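Putative alpha-L-fucosidase (Bacteroides thetaiotaomicron, PDB 3EYP) is a putative family 29 glycoside hydrolase that probably cleaves alpha-L-fucosyl linkages. Local coordinates at residues 141-146 and 179-184; 157-162 and 187-192. One frame throughout, in Å; residues are numbered along the deposited sequence.

Contact 1: residues 141-146 and 179-184; sequences RYKEYY and RHWYKI
Two neighbouring helices of the alpha/beta barrel, 139-155 and 175-188, meet here with their segment axes nearly parallel, 12° apart. At 10.2 Å that spacing leaves room for large aromatic side chains. Trp181 contributes the largest share of the interface: its CG lies beside its own backbone N, and the indole reaches across to helix 139-155. There one indole face stacks on Tyr146, the tyrosine ring and the six-membered ring lying 3.8 Å apart between centroids with planes 29° from parallel. Trp181 NE1 donates a hydrogen bond to Lys143 O at 3.2 Å, almost straight at 174°, in the indole plane and on a carbonyl lone pair; bond and stack together fix the ring's rotation. Tyr142 CE2 meets Trp181 CH2 at 4.0 Å. Both tyrosine hydroxyls point onward, Tyr146 OH to Leu124 O and Tyr142 OH to Lys76 NZ. Toward solvent, Lys143 CG lies 3.7 Å from His180 CD2, aliphatic chain against imidazole, while Lys143 NZ pairs with Glu140 and Glu144. An alanine in place of Trp181 would remove stack and indole bond together and would probably loosen the two helices. Such side-by-side helix packing around parallel strands is characteristic of the TIM-barrel fold.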
ATOM      1  N   ARG A 141      28.739  11.342  10.517  1.00 42.40           N
ATOM      2  CA  ARG A 141      28.373  11.311  11.938  1.00 42.51           C
ATOM      3  C   ARG A 141      26.904  10.896  12.059  1.00 41.83           C
ATOM      4  O   ARG A 141      26.490  10.121  12.916  1.00 41.06           O
ATOM      5  CB  ARG A 141      28.555  12.677  12.613  1.00 42.75           C
ATOM      6  CG  ARG A 141      29.913  13.037  13.213  1.00 47.94           C
ATOM      7  CD  ARG A 141      29.748  14.418  13.995  1.00 52.28           C
ATOM      8  NE  ARG A 141      29.976  14.378  15.440  1.00 60.77           N
ATOM      9  CZ  ARG A 141      29.154  14.843  16.387  1.00 63.55           C
ATOM     10  NH1 ARG A 141      27.984  15.400  16.083  1.00 67.45           N
ATOM     11  NH2 ARG A 141      29.523  14.753  17.659  1.00 67.50           N
ATOM     12  N   TYR A 142      26.122  11.460  11.175  1.00 42.14           N
ATOM     13  CA  TYR A 142      24.691  11.280  11.221  1.00 41.48           C
ATOM     14  C   TYR A 142      24.407   9.833  10.821  1.00 41.42           C
ATOM     15  O   TYR A 142      23.479   9.191  11.297  1.00 39.89           O
ATOM     16  CB  TYR A 142      23.973  12.242  10.287  1.00 40.79           C
ATOM     17  CG  TYR A 142      22.471  11.938  10.260  1.00 42.55           C
ATOM     18  CD1 TYR A 142      21.654  12.304  11.331  1.00 40.58           C
ATOM     19  CD2 TYR A 142      21.885  11.222   9.223  1.00 41.03           C
ATOM     20  CE1 TYR A 142      20.314  12.027  11.339  1.00 40.24           C
ATOM     21  CE2 TYR A 142      20.535  10.911   9.250  1.00 39.68           C
ATOM     22  CZ  TYR A 142      19.749  11.333  10.324  1.00 41.42           C
ATOM     23  OH  TYR A 142      18.384  11.085  10.378  1.00 39.03           O
ATOM     24  N   LYS A 143      25.214   9.343   9.889  1.00 43.30           N
ATOM     25  CA  LYS A 143      25.104   7.946   9.452  1.00 42.17           C
ATOM     26  C   LYS A 143      25.227   7.050  10.656  1.00 42.87           C
ATOM     27  O   LYS A 143      24.433   6.125  10.839  1.00 42.85           O
ATOM     28  CB  LYS A 143      26.182   7.567   8.433  1.00 44.05           C
ATOM     29  CG  LYS A 143      26.399   6.048   8.288  1.00 45.99           C
ATOM     30  CD  LYS A 143      27.568   5.691   7.413  1.00 49.89           C
ATOM     31  CE  LYS A 143      28.898   5.857   8.130  1.00 54.22           C
ATOM     32  NZ  LYS A 143      30.019   5.281   7.319  1.00 58.72           N
ATOM     33  N   GLU A 144      26.211   7.303  11.509  1.00 41.70           N
ATOM     34  CA  GLU A 144      26.345   6.455  12.720  1.00 42.54           C
ATOM     35  C   GLU A 144      25.200   6.621  13.715  1.00 42.00           C
ATOM     36  O   GLU A 144      24.762   5.662  14.301  1.00 40.78           O
ATOM     37  CB  GLU A 144      27.676   6.681  13.468  1.00 44.03           C
ATOM     38  CG  GLU A 144      28.879   6.531  12.605  1.00 49.73           C
ATOM     39  CD  GLU A 144      28.983   5.141  11.973  1.00 58.33           C
ATOM     40  OE1 GLU A 144      28.601   4.116  12.618  1.00 61.34           O
ATOM     41  OE2 GLU A 144      29.429   5.091  10.801  1.00 67.63           O
ATOM     42  N   TYR A 145      24.739   7.861  13.896  1.00 42.11           N
ATOM     43  CA  TYR A 145      23.621   8.170  14.829  1.00 41.31           C
ATOM     44  C   TYR A 145      22.373   7.384  14.422  1.00 40.92           C
ATOM     45  O   TYR A 145      21.726   6.651  15.205  1.00 39.59           O
ATOM     46  CB  TYR A 145      23.269   9.687  14.813  1.00 41.07           C
ATOM     47  CG  TYR A 145      21.937  10.082  15.494  1.00 41.05           C
ATOM     48  CD1 TYR A 145      21.763   9.917  16.859  1.00 41.63           C
ATOM     49  CD2 TYR A 145      20.876  10.629  14.771  1.00 41.73           C
ATOM     50  CE1 TYR A 145      20.596  10.256  17.482  1.00 38.86           C
ATOM     51  CE2 TYR A 145      19.692  10.969  15.381  1.00 39.01           C
ATOM     52  CZ  TYR A 145      19.549  10.777  16.744  1.00 38.19           C
ATOM     53  OH  TYR A 145      18.429  11.145  17.423  1.00 40.86           O
ATOM     54  N   TYR A 146      22.054   7.555  13.166  1.00 41.23           N
ATOM     55  CA  TYR A 146      20.885   6.885  12.590  1.00 40.94           C
ATOM     56  C   TYR A 146      21.017   5.367  12.755  1.00 41.48           C
ATOM     57  O   TYR A 146      20.080   4.678  13.109  1.00 41.30           O
ATOM     58  CB  TYR A 146      20.690   7.258  11.107  1.00 41.01           C
ATOM     59  CG  TYR A 146      19.349   6.782  10.522  1.00 38.88           C
ATOM     60  CD1 TYR A 146      18.279   7.619  10.431  1.00 39.01           C
ATOM     61  CD2 TYR A 146      19.209   5.473  10.024  1.00 40.35           C
ATOM     62  CE1 TYR A 146      17.073   7.190   9.897  1.00 37.01           C
ATOM     63  CE2 TYR A 146      18.032   5.049   9.500  1.00 40.76           C
ATOM     64  CZ  TYR A 146      16.983   5.896   9.404  1.00 38.63           C
ATOM     65  OH  TYR A 146      15.788   5.421   8.870  1.00 42.50           O
ATOM     66  N   ARG A 179      23.274   1.947   2.559  1.00 44.58           N
ATOM     67  CA  ARG A 179      23.759   0.542   2.611  1.00 44.07           C
ATOM     68  C   ARG A 179      23.968   0.087   4.046  1.00 45.41           C
ATOM     69  O   ARG A 179      23.535  -0.995   4.463  1.00 46.54           O
ATOM     70  CB  ARG A 179      25.070   0.337   1.861  1.00 42.93           C
ATOM     71  CG  ARG A 179      25.453  -1.150   1.665  1.00 43.55           C
ATOM     72  CD  ARG A 179      26.726  -1.295   0.817  1.00 46.06           C
ATOM     73  NE  ARG A 179      27.929  -0.722   1.431  1.00 45.39           N
ATOM     74  CZ  ARG A 179      28.666   0.306   0.989  1.00 52.54           C
ATOM     75  NH1 ARG A 179      29.789   0.677   1.683  1.00 53.74           N
ATOM     76  NH2 ARG A 179      28.372   0.924  -0.130  1.00 51.38           N
ATOM     77  N   HIS A 180      24.730   0.911   4.740  1.00 44.77           N
ATOM     78  CA  HIS A 180      25.022   0.716   6.154  1.00 46.28           C
ATOM     79  C   HIS A 180      23.723   0.439   6.910  1.00 44.52           C
ATOM     80  O   HIS A 180      23.611  -0.521   7.676  1.00 44.30           O
ATOM     81  CB  HIS A 180      25.787   1.936   6.710  1.00 47.18           C
ATOM     82  CG  HIS A 180      26.318   1.754   8.095  1.00 53.99           C
ATOM     83  ND1 HIS A 180      27.182   0.731   8.440  1.00 62.12           N
ATOM     84  CD2 HIS A 180      26.149   2.501   9.215  1.00 59.06           C
ATOM     85  CE1 HIS A 180      27.490   0.841   9.725  1.00 61.90           C
ATOM     86  NE2 HIS A 180      26.875   1.906  10.217  1.00 59.08           N
ATOM     87  N   TRP A 181      22.718   1.237   6.612  1.00 43.51           N
ATOM     88  CA  TRP A 181      21.390   1.064   7.249  1.00 42.23           C
ATOM     89  C   TRP A 181      20.625  -0.185   6.825  1.00 42.77           C
ATOM     90  O   TRP A 181      20.061  -0.933   7.637  1.00 42.83           O
ATOM     91  CB  TRP A 181      20.527   2.281   7.055  1.00 42.11           C
ATOM     92  CG  TRP A 181      21.115   3.555   7.577  1.00 41.00           C
ATOM     93  CD1 TRP A 181      22.123   3.702   8.467  1.00 42.32           C
ATOM     94  CD2 TRP A 181      20.720   4.874   7.190  1.00 37.38           C
ATOM     95  NE1 TRP A 181      22.385   5.053   8.685  1.00 38.81           N
ATOM     96  CE2 TRP A 181      21.540   5.786   7.889  1.00 40.75           C
ATOM     97  CE3 TRP A 181      19.778   5.368   6.304  1.00 38.29           C
ATOM     98  CZ2 TRP A 181      21.399   7.160   7.767  1.00 39.56           C
ATOM     99  CZ3 TRP A 181      19.626   6.776   6.197  1.00 39.67           C
ATOM    100  CH2 TRP A 181      20.444   7.635   6.904  1.00 39.98           C
ATOM    101  N   TYR A 182      20.646  -0.422   5.544  1.00 42.61           N
ATOM    102  CA  TYR A 182      20.000  -1.609   4.954  1.00 44.50           C
ATOM    103  C   TYR A 182      20.512  -2.931   5.541  1.00 44.35           C
ATOM    104  O   TYR A 182      19.737  -3.829   5.841  1.00 45.23           O
ATOM    105  CB  TYR A 182      20.247  -1.595   3.453  1.00 44.67           C
ATOM    106  CG  TYR A 182      20.053  -2.896   2.772  1.00 49.34           C
ATOM    107  CD1 TYR A 182      18.779  -3.348   2.482  1.00 51.72           C
ATOM    108  CD2 TYR A 182      21.150  -3.650   2.349  1.00 53.45           C
ATOM    109  CE1 TYR A 182      18.594  -4.508   1.803  1.00 56.97           C
ATOM    110  CE2 TYR A 182      20.986  -4.804   1.681  1.00 56.34           C
ATOM    111  CZ  TYR A 182      19.703  -5.244   1.402  1.00 59.76           C
ATOM    112  OH  TYR A 182      19.521  -6.436   0.728  1.00 64.95           O
ATOM    113  N   LYS A 183      21.818  -2.997   5.771  1.00 44.20           N
ATOM    114  CA  LYS A 183      22.446  -4.204   6.336  1.00 44.85           C
ATOM    115  C   LYS A 183      21.900  -4.497   7.724  1.00 43.82           C
ATOM    116  O   LYS A 183      21.666  -5.660   8.129  1.00 43.94           O
ATOM    117  CB  LYS A 183      23.995  -4.064   6.371  1.00 46.76           C
ATOM    118  CG  LYS A 183      24.635  -4.171   4.969  1.00 50.39           C
ATOM    119  CD  LYS A 183      26.185  -4.119   4.991  1.00 58.04           C
ATOM    120  CE  LYS A 183      26.813  -4.998   6.075  1.00 62.12           C
ATOM    121  NZ  LYS A 183      27.580  -6.251   5.593  1.00 65.50           N
ATOM    122  N   ILE A 184      21.637  -3.428   8.458  1.00 42.10           N
ATOM    123  CA  ILE A 184      21.047  -3.577   9.795  1.00 41.84           C
ATOM    124  C   ILE A 184      19.667  -4.127   9.711  1.00 40.17           C
ATOM    125  O   ILE A 184      19.329  -5.094  10.377  1.00 39.94           O
ATOM    126  CB  ILE A 184      21.068  -2.263  10.616  1.00 41.68           C
ATOM    127  CG1 ILE A 184      22.522  -1.919  10.929  1.00 43.67           C
ATOM    128  CG2 ILE A 184      20.166  -2.386  11.846  1.00 39.75           C
ATOM    129  CD1 ILE A 184      22.839  -0.451  10.995  1.00 44.10           C
TER

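Contact 2: residues 157-162 and 187-192; sequences YGKIWE and EKQPDC
Polar bonds from one side chain dominate this contact between the chain leading to strand 162-164 and the turn that follows helix 175-188. Gln189, the first residue past the helix to leave helical torsions, bends at chi2 (-68°) and turns its carboxamide toward the backbone of 158-160. Its OE1 accepts Ile160 N at 3.0 Å; the N-H points almost straight at the oxygen (172°) but comes from above the carbonyl plane of the amide. Its NE2 donates to Gly158 O at 3.1 Å, less straight at 138°, and also binds Met154 O. Glutamine suits the place because one flat group offers both an acceptor and a donor to backbone atoms. A type I beta turn from Gln189 to Cys192, closed by Cys192 N to Gln189 O, carries the chain onward from the helix. Backbone hydrogen bonds join Trp161 to Ala120 and Val193, carrying the contact into the parallel sheet.

The charged pair lies at the outer side. Lys159, extended beyond CG, brings NZ to Asp191 OD2 at 2.8 Å, approaching from above the carboxylate plane. The same lysine lays CD over one face of the Trp161 indole, so its methylenes are used as well as its charge.

Van der Waals packing lies deeper. Ile160 runs alongside the Gln189 carboxamide, its CB 3.8 Å from Gln189 CD, and Ile160 CG2 lies 3.9 Å from Cys192 SG. The sulfur, anti to its backbone N, also rests 3.4 Å from Glu162 C, a small side chain fitting where the main chains come close.

Chemically, the buried amide meets Gly158 O and Ile160 N, main-chain groups that would otherwise need another partner, so this junction probably rests chiefly on side-chain-to-backbone hydrogen bonds, whereas the more exposed salt bridge is likely to contribute less, its charges being open to screening by water.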
ATOM      1  N   TYR A 157      12.216  -4.111  19.846  1.00 43.31           N
ATOM      2  CA  TYR A 157      10.796  -3.764  19.720  1.00 42.43           C
ATOM      3  C   TYR A 157       9.948  -4.761  18.966  1.00 42.79           C
ATOM      4  O   TYR A 157       8.909  -4.447  18.383  1.00 42.73           O
ATOM      5  CB  TYR A 157      10.698  -2.340  19.102  1.00 43.05           C
ATOM      6  CG  TYR A 157      11.079  -1.275  20.097  1.00 39.53           C
ATOM      7  CD1 TYR A 157      10.138  -0.704  20.917  1.00 43.31           C
ATOM      8  CD2 TYR A 157      12.414  -0.889  20.259  1.00 40.28           C
ATOM      9  CE1 TYR A 157      10.491   0.246  21.861  1.00 41.73           C
ATOM     10  CE2 TYR A 157      12.749   0.061  21.156  1.00 39.20           C
ATOM     11  CZ  TYR A 157      11.792   0.633  21.957  1.00 38.69           C
ATOM     12  OH  TYR A 157      12.149   1.585  22.907  1.00 40.37           O
ATOM     13  N   GLY A 158      10.411  -6.003  18.973  1.00 41.96           N
ATOM     14  CA  GLY A 158       9.657  -7.099  18.358  1.00 42.10           C
ATOM     15  C   GLY A 158       9.806  -7.182  16.839  1.00 40.10           C
ATOM     16  O   GLY A 158      10.695  -6.650  16.287  1.00 40.50           O
ATOM     17  N   LYS A 159       8.948  -7.918  16.178  1.00 40.34           N
ATOM     18  CA  LYS A 159       9.133  -8.183  14.714  1.00 41.27           C
ATOM     19  C   LYS A 159       8.658  -6.956  13.980  1.00 39.59           C
ATOM     20  O   LYS A 159       7.592  -6.411  14.288  1.00 40.31           O
ATOM     21  CB  LYS A 159       8.307  -9.380  14.200  1.00 41.79           C
ATOM     22  CG  LYS A 159       8.647  -9.702  12.731  1.00 43.32           C
ATOM     23  CD  LYS A 159       8.098 -11.045  12.248  1.00 46.13           C
ATOM     24  CE  LYS A 159       8.732 -11.413  10.945  1.00 45.92           C
ATOM     25  NZ  LYS A 159       8.359 -12.739  10.500  1.00 48.00           N
ATOM     26  N   ILE A 160       9.470  -6.514  13.043  1.00 39.79           N
ATOM     27  CA  ILE A 160       9.194  -5.299  12.276  1.00 39.26           C
ATOM     28  C   ILE A 160       8.988  -5.708  10.796  1.00 39.65           C
ATOM     29  O   ILE A 160       9.857  -6.363  10.186  1.00 39.16           O
ATOM     30  CB  ILE A 160      10.343  -4.269  12.426  1.00 39.63           C
ATOM     31  CG1 ILE A 160      10.665  -3.871  13.890  1.00 40.11           C
ATOM     32  CG2 ILE A 160      10.069  -2.936  11.548  1.00 37.13           C
ATOM     33  CD1 ILE A 160       9.613  -3.137  14.638  1.00 37.20           C
ATOM     34  N   TRP A 161       7.830  -5.313  10.239  1.00 39.50           N
ATOM     35  CA  TRP A 161       7.425  -5.756   8.890  1.00 40.58           C
ATOM     36  C   TRP A 161       7.557  -4.703   7.781  1.00 40.29           C
ATOM     37  O   TRP A 161       7.460  -5.012   6.592  1.00 41.38           O
ATOM     38  CB  TRP A 161       5.988  -6.269   8.905  1.00 40.56           C
ATOM     39  CG  TRP A 161       5.720  -7.442   9.749  1.00 40.66           C
ATOM     40  CD1 TRP A 161       5.389  -7.440  11.078  1.00 38.39           C
ATOM     41  CD2 TRP A 161       5.619  -8.785   9.299  1.00 41.17           C
ATOM     42  NE1 TRP A 161       5.129  -8.725  11.488  1.00 41.52           N
ATOM     43  CE2 TRP A 161       5.266  -9.570  10.408  1.00 41.60           C
ATOM     44  CE3 TRP A 161       5.802  -9.409   8.053  1.00 40.97           C
ATOM     45  CZ2 TRP A 161       5.103 -10.946  10.314  1.00 43.30           C
ATOM     46  CZ3 TRP A 161       5.646 -10.785   7.970  1.00 46.34           C
ATOM     47  CH2 TRP A 161       5.304 -11.535   9.090  1.00 42.15           C
ATOM     48  N   GLU A 162       7.781  -3.472   8.189  1.00 39.64           N
ATOM     49  CA  GLU A 162       8.137  -2.386   7.241  1.00 38.36           C
ATOM     50  C   GLU A 162       8.978  -1.328   7.885  1.00 39.01           C
ATOM     51  O   GLU A 162       8.728  -0.925   9.020  1.00 38.05           O
ATOM     52  CB  GLU A 162       6.901  -1.729   6.642  1.00 39.35           C
ATOM     53  CG  GLU A 162       7.189  -0.832   5.447  1.00 36.89           C
ATOM     54  CD  GLU A 162       6.105  -0.857   4.371  1.00 42.54           C
ATOM     55  OE1 GLU A 162       5.332  -1.854   4.333  1.00 42.17           O
ATOM     56  OE2 GLU A 162       6.014   0.163   3.606  1.00 38.39           O
ATOM     57  N   GLU A 187      19.596  -7.833   8.352  1.00 48.10           N
ATOM     58  CA  GLU A 187      20.129  -8.798   9.319  1.00 47.88           C
ATOM     59  C   GLU A 187      19.193  -9.046  10.490  1.00 47.03           C
ATOM     60  O   GLU A 187      18.890 -10.178  10.871  1.00 45.11           O
ATOM     61  CB  GLU A 187      21.517  -8.381   9.803  1.00 49.55           C
ATOM     62  CG  GLU A 187      21.925  -9.156  11.057  1.00 55.31           C
ATOM     63  CD  GLU A 187      23.310  -8.820  11.524  1.00 62.34           C
ATOM     64  OE1 GLU A 187      23.434  -8.136  12.568  1.00 68.69           O
ATOM     65  OE2 GLU A 187      24.282  -9.252  10.849  1.00 68.05           O
ATOM     66  N   LYS A 188      18.660  -7.976  11.035  1.00 44.86           N
ATOM     67  CA  LYS A 188      17.899  -8.102  12.258  1.00 44.71           C
ATOM     68  C   LYS A 188      16.459  -8.474  12.016  1.00 43.55           C
ATOM     69  O   LYS A 188      15.821  -9.054  12.857  1.00 43.89           O
ATOM     70  CB  LYS A 188      17.957  -6.795  13.052  1.00 44.27           C
ATOM     71  CG  LYS A 188      19.368  -6.521  13.531  1.00 44.86           C
ATOM     72  CD  LYS A 188      19.426  -5.378  14.517  1.00 48.83           C
ATOM     73  CE  LYS A 188      20.819  -5.255  15.140  1.00 49.32           C
ATOM     74  NZ  LYS A 188      20.935  -6.166  16.343  1.00 48.30           N
ATOM     75  N   GLN A 189      15.958  -8.061  10.857  1.00 43.41           N
ATOM     76  CA  GLN A 189      14.534  -8.187  10.482  1.00 42.34           C
ATOM     77  C   GLN A 189      14.362  -8.719   9.048  1.00 43.77           C
ATOM     78  O   GLN A 189      13.989  -7.975   8.116  1.00 42.31           O
ATOM     79  CB  GLN A 189      13.868  -6.814  10.607  1.00 42.45           C
ATOM     80  CG  GLN A 189      13.841  -6.246  12.058  1.00 41.75           C
ATOM     81  CD  GLN A 189      12.934  -7.031  12.989  1.00 40.60           C
ATOM     82  OE1 GLN A 189      12.087  -7.817  12.531  1.00 40.01           O
ATOM     83  NE2 GLN A 189      13.039  -6.765  14.318  1.00 41.42           N
ATOM     84  N   PRO A 190      14.619 -10.009   8.845  1.00 44.65           N
ATOM     85  CA  PRO A 190      14.700 -10.442   7.457  1.00 45.48           C
ATOM     86  C   PRO A 190      13.364 -10.346   6.682  1.00 45.36           C
ATOM     87  O   PRO A 190      13.351 -10.342   5.467  1.00 47.38           O
ATOM     88  CB  PRO A 190      15.245 -11.878   7.553  1.00 46.39           C
ATOM     89  CG  PRO A 190      15.258 -12.242   8.997  1.00 47.84           C
ATOM     90  CD  PRO A 190      15.056 -11.027   9.816  1.00 45.30           C
ATOM     91  N   ASP A 191      12.255 -10.209   7.377  1.00 44.97           N
ATOM     92  CA  ASP A 191      10.965 -10.133   6.691  1.00 45.20           C
ATOM     93  C   ASP A 191      10.523  -8.675   6.489  1.00 44.23           C
ATOM     94  O   ASP A 191       9.429  -8.387   5.985  1.00 43.81           O
ATOM     95  CB  ASP A 191       9.893 -10.890   7.457  1.00 45.83           C
ATOM     96  CG  ASP A 191       9.985 -12.412   7.258  1.00 49.79           C
ATOM     97  OD1 ASP A 191      10.846 -12.898   6.490  1.00 50.32           O
ATOM     98  OD2 ASP A 191       9.166 -13.110   7.879  1.00 59.25           O
ATOM     99  N   CYS A 192      11.409  -7.771   6.858  1.00 42.94           N
ATOM    100  CA  CYS A 192      11.079  -6.343   6.825  1.00 42.19           C
ATOM    101  C   CYS A 192      11.192  -5.767   5.413  1.00 40.86           C
ATOM    102  O   CYS A 192      12.228  -5.754   4.783  1.00 40.34           O
ATOM    103  CB  CYS A 192      11.932  -5.523   7.789  1.00 42.01           C
ATOM    104  SG  CYS A 192      11.335  -3.765   7.907  1.00 42.81           S
TER

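In the fold
Both contacts join consecutive parts of the barrel, helix 139-155 and the chain after it with helix 175-188 and the chain after it; their centres are about 16 Å apart. Contact 1 pairs the two helices on the outer layer, about 26 Å from the centre of the chain; contact 2 lies nearer, about 18 Å, where chain passes from helix to strand. Contact 1 has a buried aromatic centre with a partly exposed edge, contact 2 a buried glutamine and cysteine beside an exposed lysine. The chemistry is consistent with the place: regular helices meet through aromatic surface and one indole-to-carbonyl bond, less regular chain through side-chain-to-backbone bonds and a salt bridge.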